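PDB 3QQW: putative citrate lyase from Ralstonia eutropha, which probably acts as a magnesium-dependent TIM-barrel lyase of the HpcH/HpaI aldolase family, perhaps cleaving (S)-citramalyl-CoA. Local coordinates for residues 20-25 with 219-224; 159-164 with 171-176; 214-219 with 248-253. One frame throughout, in Å; residues are numbered along the deposited sequence.

Interaction 1: residues 20-25 with 219-224; sequences PVLAAC and GIVPAH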
loop_
_atom_site.group_PDB
_atom_site.type_symbol
_atom_site.label_atom_id
_atom_site.label_comp_id
_atom_site.label_asym_id
_atom_site.label_seq_id
_atom_site.Cartn_x
_atom_site.Cartn_y
_atom_site.Cartn_z
ATOM N N PRO C 20 12.719 20.841 -3.084
ATOM C CA PRO C 20 12.339 22.201 -2.688
ATOM C C PRO C 20 12.570 22.447 -1.212
ATOM O O PRO C 20 12.248 21.585 -0.383
ATOM C CB PRO C 20 10.849 22.297 -3.047
ATOM C CG PRO C 20 10.507 21.033 -3.766
ATOM C CD PRO C 20 11.527 20.024 -3.386
ATOM N N VAL C 21 13.146 23.619 -0.890
ATOM C CA VAL C 21 13.388 23.985 0.497
ATOM C C VAL C 21 12.268 24.920 0.907
ATOM O O VAL C 21 12.238 26.108 0.556
ATOM C CB VAL C 21 14.808 24.505 0.812
ATOM C CG1 VAL C 21 15.808 23.384 0.585
ATOM C CG2 VAL C 21 15.193 25.738 -0.004
ATOM N N LEU C 22 11.275 24.321 1.574
ATOM C CA LEU C 22 10.113 25.064 1.982
ATOM C C LEU C 22 9.974 25.047 3.467
ATOM O O LEU C 22 10.381 24.086 4.128
ATOM C CB LEU C 22 8.850 24.484 1.327
ATOM C CG LEU C 22 8.823 24.411 -0.192
ATOM C CD1 LEU C 22 7.745 23.481 -0.651
ATOM C CD2 LEU C 22 8.628 25.782 -0.799
ATOM N N ALA C 23 9.345 26.103 3.987
ATOM C CA ALA C 23 9.010 26.301 5.383
ATOM C C ALA C 23 8.235 25.098 5.878
ATOM O O ALA C 23 7.443 24.501 5.138
ATOM C CB ALA C 23 8.182 27.566 5.527
ATOM N N ALA C 24 8.484 24.727 7.117
ATOM C CA ALA C 24 7.844 23.588 7.791
ATOM C C ALA C 24 6.355 23.823 8.029
ATOM O O ALA C 24 5.598 22.882 8.251
ATOM C CB ALA C 24 8.537 23.378 9.113
ATOM N N CYS C 25 5.932 25.086 7.973
ATOM C CA CYS C 25 4.565 25.464 8.291
ATOM C C CYS C 25 3.927 26.331 7.231
ATOM O O CYS C 25 4.564 27.219 6.668
ATOM C CB CYS C 25 4.546 26.170 9.646
ATOM S SG CYS C 25 2.894 26.606 10.225
ATOM N N GLY C 219 10.500 14.248 -5.749
ATOM C CA GLY C 219 11.111 15.476 -5.233
ATOM C C GLY C 219 10.095 16.536 -4.862
ATOM O O GLY C 219 10.292 17.722 -5.135
ATOM N N ILE C 220 8.980 16.099 -4.273
ATOM C CA ILE C 220 7.895 16.972 -3.839
ATOM C C ILE C 220 7.812 16.882 -2.329
ATOM O O ILE C 220 8.013 15.811 -1.764
ATOM C CB ILE C 220 6.551 16.592 -4.545
ATOM C CG1 ILE C 220 6.636 16.881 -6.071
ATOM C CG2 ILE C 220 5.363 17.305 -3.940
ATOM C CD1 ILE C 220 5.604 16.176 -6.870
ATOM N N VAL C 221 7.527 18.011 -1.683
ATOM C CA VAL C 221 7.362 18.081 -0.247
ATOM C C VAL C 221 5.964 17.529 0.139
ATOM O O VAL C 221 4.942 18.047 -0.336
ATOM C CB VAL C 221 7.580 19.537 0.277
ATOM C CG1 VAL C 221 7.093 19.698 1.714
ATOM C CG2 VAL C 221 9.040 19.945 0.150
ATOM N N PRO C 222 5.886 16.509 1.026
ATOM C CA PRO C 222 4.558 16.072 1.498
ATOM C C PRO C 222 4.138 16.927 2.706
ATOM O O PRO C 222 4.912 17.071 3.646
ATOM C CB PRO C 222 4.774 14.595 1.849
ATOM C CG PRO C 222 6.302 14.434 1.998
ATOM C CD PRO C 222 6.968 15.743 1.673
ATOM N N ALA C 223 2.925 17.527 2.666
ATOM C CA ALA C 223 2.434 18.363 3.755
ATOM C C ALA C 223 1.248 17.731 4.463
ATOM O O ALA C 223 0.377 17.101 3.844
ATOM C CB ALA C 223 2.079 19.742 3.259
ATOM N N HIS C 224 1.281 17.845 5.805
ATOM C CA HIS C 224 0.285 17.257 6.681
ATOM C C HIS C 224 -0.861 18.223 6.958
ATOM O O HIS C 224 -0.674 19.428 6.931
ATOM C CB HIS C 224 0.954 16.820 7.985
ATOM C CG HIS C 224 0.118 15.878 8.805
ATOM N ND1 HIS C 224 -0.431 16.266 10.010
ATOM C CD2 HIS C 224 -0.228 14.590 8.564
ATOM C CE1 HIS C 224 -1.117 15.220 10.442
ATOM N NE2 HIS C 224 -1.022 14.191 9.610
#
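P20 and V221 bring the two backbones nearest each other, CA to CA 6.9 Å, where the irregular loop leading into strand 25-29 passes the start of strand 221-224. That spacing is too wide for strand pairing, and side chains fill it. The central one is V221. With CG1 anti to the backbone N (chi1 167°), its other methyl, CG2, stands anti to the carbonyl carbon and rises against the loop. There V221 CG2 meets the carbonyl oxygen P20 O at 3.6 Å and the methyl L22 CD1 at 3.8 Å, while the ring carbon P20 CG stays more distant, 4.3 Å from V221 CG2. L22 slants across the valine and touches it with one branch, CD1. A beta-branched valine suits a strand and offers a short, broad apolar knob; the longer leucine can span the remaining gap. The closest approach is that of P20 CD to the backbone oxygen G219 O, 3.1 Å. G219 itself makes the turn between helix 202-217 and the strand with positive phi (59°), a conformation glycine adopts easily. L22 also leans on V172 of strand 170-175 and on R251 of strand 251-254, so the loop lies across the end where the barrel strands begin, the end remote from the active site in TIM barrels. Apart from carbon atoms resting on the backbone oxygens G219 O and P20 O, the contact is apolar, which implies cohesion by exclusion of water and shape; such touches set little direction by themselves, and A23 O is fixed separately by R251 NH1.

Interaction 2: residues 159-164 with 171-176; sequences RDVFQI and EVLDFG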
loop_
_atom_site.group_PDB
_atom_site.type_symbol
_atom_site.label_atom_id
_atom_site.label_comp_id
_atom_site.label_asym_id
_atom_site.label_seq_id
_atom_site.Cartn_x
_atom_site.Cartn_y
_atom_site.Cartn_z
ATOM N N ARG C 159 -5.966 7.589 -5.684
ATOM C CA ARG C 159 -5.738 6.552 -6.685
ATOM C C ARG C 159 -4.672 7.029 -7.698
ATOM O O ARG C 159 -3.754 6.267 -8.008
ATOM C CB ARG C 159 -7.068 6.206 -7.389
ATOM C CG ARG C 159 -6.992 5.183 -8.520
ATOM C CD ARG C 159 -8.168 5.355 -9.502
ATOM N NE ARG C 159 -8.223 6.702 -10.095
ATOM C CZ ARG C 159 -9.315 7.472 -10.144
ATOM N NH1 ARG C 159 -10.478 7.024 -9.667
ATOM N NH2 ARG C 159 -9.253 8.696 -10.666
ATOM N N ASP C 160 -4.762 8.305 -8.131
ATOM C CA ASP C 160 -3.869 8.921 -9.116
ATOM C C ASP C 160 -2.696 9.689 -8.537
ATOM O O ASP C 160 -2.027 10.400 -9.288
ATOM C CB ASP C 160 -4.667 9.885 -10.014
ATOM C CG ASP C 160 -5.750 9.239 -10.861
ATOM O OD1 ASP C 160 -5.727 7.994 -11.018
ATOM O OD2 ASP C 160 -6.558 9.977 -11.443
ATOM N N VAL C 161 -2.396 9.512 -7.237
ATOM C CA VAL C 161 -1.338 10.272 -6.560
ATOM C C VAL C 161 0.052 10.178 -7.274
ATOM O O VAL C 161 0.720 11.219 -7.407
ATOM C CB VAL C 161 -1.240 10.002 -5.047
ATOM C CG1 VAL C 161 -0.633 8.624 -4.716
ATOM C CG2 VAL C 161 -0.510 11.148 -4.351
ATOM N N PHE C 162 0.452 8.986 -7.776
ATOM C CA PHE C 162 1.743 8.834 -8.441
ATOM C C PHE C 162 1.768 9.531 -9.810
ATOM O O PHE C 162 2.818 10.040 -10.233
ATOM C CB PHE C 162 2.139 7.359 -8.560
ATOM C CG PHE C 162 2.768 6.861 -7.280
ATOM C CD1 PHE C 162 4.144 6.943 -7.083
ATOM C CD2 PHE C 162 1.981 6.345 -6.250
ATOM C CE1 PHE C 162 4.722 6.500 -5.882
ATOM C CE2 PHE C 162 2.561 5.920 -5.045
ATOM C CZ PHE C 162 3.922 5.999 -4.869
ATOM N N GLN C 163 0.613 9.611 -10.454
ATOM C CA GLN C 163 0.467 10.298 -11.733
ATOM C C GLN C 163 0.465 11.822 -11.487
ATOM O O GLN C 163 1.160 12.563 -12.176
ATOM C CB GLN C 163 -0.808 9.821 -12.412
ATOM C CG GLN C 163 -0.824 10.011 -13.878
ATOM C CD GLN C 163 -1.831 9.067 -14.455
ATOM O OE1 GLN C 163 -3.031 9.128 -14.146
ATOM N NE2 GLN C 163 -1.355 8.130 -15.260
ATOM N N ILE C 164 -0.252 12.267 -10.443
ATOM C CA ILE C 164 -0.304 13.678 -10.041
ATOM C C ILE C 164 1.120 14.150 -9.685
ATOM O O ILE C 164 1.550 15.177 -10.182
ATOM C CB ILE C 164 -1.315 13.875 -8.867
ATOM C CG1 ILE C 164 -2.771 13.739 -9.365
ATOM C CG2 ILE C 164 -1.089 15.200 -8.140
ATOM C CD1 ILE C 164 -3.855 13.654 -8.298
ATOM N N GLU C 171 5.235 21.433 -6.116
ATOM C CA GLU C 171 6.290 21.425 -5.099
ATOM C C GLU C 171 5.744 20.868 -3.788
ATOM O O GLU C 171 6.536 20.443 -2.946
ATOM C CB GLU C 171 6.946 22.804 -4.916
ATOM C CG GLU C 171 6.007 23.857 -4.362
ATOM C CD GLU C 171 6.648 25.169 -3.959
ATOM O OE1 GLU C 171 7.822 25.415 -4.318
ATOM O OE2 GLU C 171 5.941 25.973 -3.313
ATOM N N VAL C 172 4.410 20.818 -3.629
ATOM C CA VAL C 172 3.788 20.257 -2.432
ATOM C C VAL C 172 2.575 19.381 -2.799
ATOM O O VAL C 172 1.799 19.727 -3.693
ATOM C CB VAL C 172 3.361 21.332 -1.381
ATOM C CG1 VAL C 172 2.560 20.717 -0.244
ATOM C CG2 VAL C 172 4.533 22.113 -0.824
ATOM N N LEU C 173 2.419 18.254 -2.066
ATOM C CA LEU C 173 1.235 17.403 -2.026
ATOM C C LEU C 173 0.686 17.571 -0.630
ATOM O O LEU C 173 1.389 17.319 0.352
ATOM C CB LEU C 173 1.476 15.931 -2.373
ATOM C CG LEU C 173 1.941 15.595 -3.800
ATOM C CD1 LEU C 173 1.982 14.090 -3.996
ATOM C CD2 LEU C 173 1.016 16.234 -4.872
ATOM N N ASP C 174 -0.544 18.096 -0.528
ATOM C CA ASP C 174 -1.187 18.351 0.756
ATOM C C ASP C 174 -2.151 17.267 1.095
ATOM O O ASP C 174 -2.997 16.928 0.274
ATOM C CB ASP C 174 -1.948 19.700 0.703
ATOM C CG ASP C 174 -1.101 20.927 0.591
ATOM O OD1 ASP C 174 -0.330 21.184 1.509
ATOM O OD2 ASP C 174 -1.274 21.673 -0.394
ATOM N N PHE C 175 -2.091 16.754 2.307
ATOM C CA PHE C 175 -3.079 15.741 2.723
ATOM C C PHE C 175 -4.323 16.422 3.315
ATOM O O PHE C 175 -4.230 17.122 4.320
ATOM C CB PHE C 175 -2.485 14.742 3.716
ATOM C CG PHE C 175 -3.421 13.578 3.902
ATOM C CD1 PHE C 175 -3.613 12.650 2.882
ATOM C CD2 PHE C 175 -4.167 13.446 5.069
ATOM C CE1 PHE C 175 -4.526 11.604 3.027
ATOM C CE2 PHE C 175 -5.078 12.400 5.217
ATOM C CZ PHE C 175 -5.243 11.476 4.198
ATOM N N GLY C 176 -5.462 16.231 2.664
ATOM C CA GLY C 176 -6.733 16.788 3.100
ATOM C C GLY C 176 -7.534 15.714 3.802
ATOM O O GLY C 176 -8.318 15.006 3.168
#
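L173 of the strand holds V161 and I164 of the short helix with its two methyls, one for each partner. L173 CD1 touches V161 CG2 at 3.9 Å, and L173 CD2 touches I164 CG2 at 4.0 Å. In both helix residues the touching methyl stands anti to the backbone N; for V161 this leaves CG1 in the crowded position between backbone N and carbonyl carbon (chi1 73°). Spaced three apart, V161 and I164 lie on one side of the helical turn, and the leucine fork reaches them both. All three are buried, and beta-branched residues present compact surfaces that the more flexible leucine can fit between. Segment 159-164 lies in the connection from strand 148-152 to its parallel neighbour 170-175, so the contact packs the helical part of a beta-alpha-beta crossover onto the second strand, the repeating element of a TIM barrel. A214 and A215 of helix 202-217 close in beside V161 and L173, their small side chains letting that helix come near. The start of the segment, where helix 155-159 ends and helix 161-164 begins, is looser and polar. There R159, exposed to solvent, grips D160 side-on with two nitrogens: R159 NE reaches D160 OD1 at 3.0 Å and R159 NH2 reaches D160 OD2 at 3.1 Å. Both bonds are nearly straight and lie close to the guanidinium plane, yet approach the carboxylate from above its own plane. D160 OD2 has a second partner in the backbone N of S123, and F162 packs on R159 of the second subunit.

Interaction 3: residues 214-219 with 248-253; sequences AALANG and GFLRMW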
loop_
_atom_site.group_PDB
_atom_site.type_symbol
_atom_site.label_atom_id
_atom_site.label_comp_id
_atom_site.label_asym_id
_atom_site.label_seq_id
_atom_site.Cartn_x
_atom_site.Cartn_y
_atom_site.Cartn_z
ATOM N N ALA C 214 4.601 9.031 -2.868
ATOM C CA ALA C 214 4.468 9.626 -4.201
ATOM C C ALA C 214 5.208 10.953 -4.298
ATOM O O ALA C 214 5.855 11.220 -5.306
ATOM C CB ALA C 214 3.000 9.822 -4.546
ATOM N N ALA C 215 5.092 11.782 -3.245
ATOM C CA ALA C 215 5.710 13.091 -3.154
ATOM C C ALA C 215 7.217 12.959 -3.123
ATOM O O ALA C 215 7.904 13.506 -4.006
ATOM C CB ALA C 215 5.209 13.822 -1.915
ATOM N N LEU C 216 7.735 12.161 -2.166
ATOM C CA LEU C 216 9.172 11.963 -2.007
ATOM C C LEU C 216 9.792 11.267 -3.215
ATOM O O LEU C 216 10.913 11.605 -3.574
ATOM C CB LEU C 216 9.509 11.228 -0.709
ATOM C CG LEU C 216 9.119 11.952 0.580
ATOM C CD1 LEU C 216 9.396 11.094 1.757
ATOM C CD2 LEU C 216 9.792 13.314 0.700
ATOM N N ALA C 217 9.049 10.377 -3.886
ATOM C CA ALA C 217 9.537 9.712 -5.105
ATOM C C ALA C 217 9.758 10.706 -6.238
ATOM O O ALA C 217 10.528 10.422 -7.142
ATOM C CB ALA C 217 8.552 8.647 -5.556
ATOM N N ASN C 218 9.099 11.867 -6.184
ATOM C CA ASN C 218 9.156 12.863 -7.257
ATOM C C ASN C 218 9.720 14.225 -6.825
ATOM O O ASN C 218 9.448 15.230 -7.477
ATOM C CB ASN C 218 7.740 13.036 -7.819
ATOM C CG ASN C 218 7.324 11.848 -8.624
ATOM O OD1 ASN C 218 7.731 11.694 -9.771
ATOM N ND2 ASN C 218 6.564 10.947 -8.033
ATOM N N GLY C 219 10.500 14.248 -5.749
ATOM C CA GLY C 219 11.111 15.476 -5.233
ATOM C C GLY C 219 10.095 16.536 -4.862
ATOM O O GLY C 219 10.292 17.722 -5.135
ATOM N N GLY C 248 6.822 10.703 7.431
ATOM C CA GLY C 248 7.723 11.383 6.506
ATOM C C GLY C 248 7.226 12.702 5.933
ATOM O O GLY C 248 7.697 13.130 4.872
ATOM N N PHE C 249 6.268 13.362 6.638
ATOM C CA PHE C 249 5.775 14.687 6.259
ATOM C C PHE C 249 6.847 15.696 6.618
ATOM O O PHE C 249 7.561 15.494 7.605
ATOM C CB PHE C 249 4.449 15.011 6.950
ATOM C CG PHE C 249 3.277 14.237 6.403
ATOM C CD1 PHE C 249 2.535 14.730 5.340
ATOM C CD2 PHE C 249 2.882 13.043 6.981
ATOM C CE1 PHE C 249 1.402 14.050 4.875
ATOM C CE2 PHE C 249 1.762 12.353 6.502
ATOM C CZ PHE C 249 1.030 12.858 5.452
ATOM N N LEU C 250 7.008 16.752 5.791
ATOM C CA LEU C 250 8.064 17.744 5.960
ATOM C C LEU C 250 7.496 19.143 6.106
ATOM O O LEU C 250 8.232 20.149 6.175
ATOM C CB LEU C 250 8.965 17.653 4.713
ATOM C CG LEU C 250 9.811 16.386 4.575
ATOM C CD1 LEU C 250 10.543 16.378 3.261
ATOM C CD2 LEU C 250 10.796 16.268 5.723
ATOM N N ARG C 251 6.172 19.208 6.131
ATOM C CA ARG C 251 5.414 20.446 6.242
ATOM C C ARG C 251 4.066 20.124 6.872
ATOM O O ARG C 251 3.621 18.976 6.840
ATOM C CB ARG C 251 5.255 21.055 4.848
ATOM C CG ARG C 251 4.686 22.451 4.752
ATOM C CD ARG C 251 5.023 22.895 3.344
ATOM N NE ARG C 251 4.246 24.026 2.862
ATOM C CZ ARG C 251 4.741 25.241 2.677
ATOM N NH1 ARG C 251 5.994 25.505 2.999
ATOM N NH2 ARG C 251 3.989 26.198 2.160
HETATM N N MSE C 252 3.421 21.144 7.457
HETATM C CA MSE C 252 2.111 21.000 8.056
HETATM C C MSE C 252 1.391 22.305 8.030
HETATM O O MSE C 252 1.982 23.348 8.313
HETATM C CB MSE C 252 2.234 20.498 9.497
HETATM C CG MSE C 252 0.931 19.999 10.059
HETATM SE SE MSE C 252 1.264 19.122 11.713
HETATM C CE MSE C 252 -0.440 19.475 12.587
ATOM N N TRP C 253 0.087 22.236 7.779
ATOM C CA TRP C 253 -0.796 23.393 7.770
ATOM C C TRP C 253 -1.051 23.919 9.178
ATOM O O TRP C 253 -1.067 23.165 10.147
ATOM C CB TRP C 253 -2.126 23.023 7.117
ATOM C CG TRP C 253 -2.096 22.879 5.625
ATOM C CD1 TRP C 253 -0.998 22.737 4.828
ATOM C CD2 TRP C 253 -3.233 22.850 4.753
ATOM N NE1 TRP C 253 -1.376 22.644 3.510
ATOM C CE2 TRP C 253 -2.745 22.724 3.432
ATOM C CE3 TRP C 253 -4.622 23.002 4.953
ATOM C CZ2 TRP C 253 -3.597 22.683 2.314
ATOM C CZ3 TRP C 253 -5.463 22.978 3.843
ATOM C CH2 TRP C 253 -4.954 22.787 2.547
#
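L216 and L250 meet at a slant through one methyl each, L216 CD2 to L250 CD1 at 4.1 Å. The other branch of the helix leucine turns to the backbone: L216 CD1 lies 4.1 Å from the carbonyl oxygen G248 O. Each leucine carries CG anti to its carbonyl carbon (chi1 -63° in L216, -69° in L250), and the two forks come against each other between the helix end and the loop. G248 ends helix 233-247 with a positive phi of 91°, where a side chain would press on the preceding carbonyl; having none, it lets L216 CD1 settle over its backbone. On the helix, N218 folds back and gives its side-chain N-H to the last turn, N218 ND2 to A214 O at 2.8 Å, nearly straight and in the carbonyl plane. The contact thus joins the end of helix 202-217 to the loop entering strand 251-254, by van der Waals touch alone. L216 also rests on P222 of the intervening strand 221-224. A187 of the second subunit packs on both leucines, while F249, whose side chain starts away from segment 214-219, lies against K208, M211 and V212 of helix 202-217.

The three contacts meet on consecutive barrel strands 170-175, 221-224 and 251-254. Interactions 1 and 3 are nearest, with centres about 6 Å apart; they share G219, and A23 O accepts a hydrogen bond from R251 NH1 at 2.8 Å. Interaction 2 lies about 9 Å from interaction 3 and 13 Å from interaction 1, centre to centre. It meets interaction 1 through strand pairing, V221 N to E171 O at 2.9 Å, and interaction 3 through W253 NE1 to D174 OD1 at 2.7 Å. Interaction 2 comes closest to the predicted magnesium and substrate site: the side chain of I164 is about 10 Å from that of E153. Interactions 1 and 3 lie away from it.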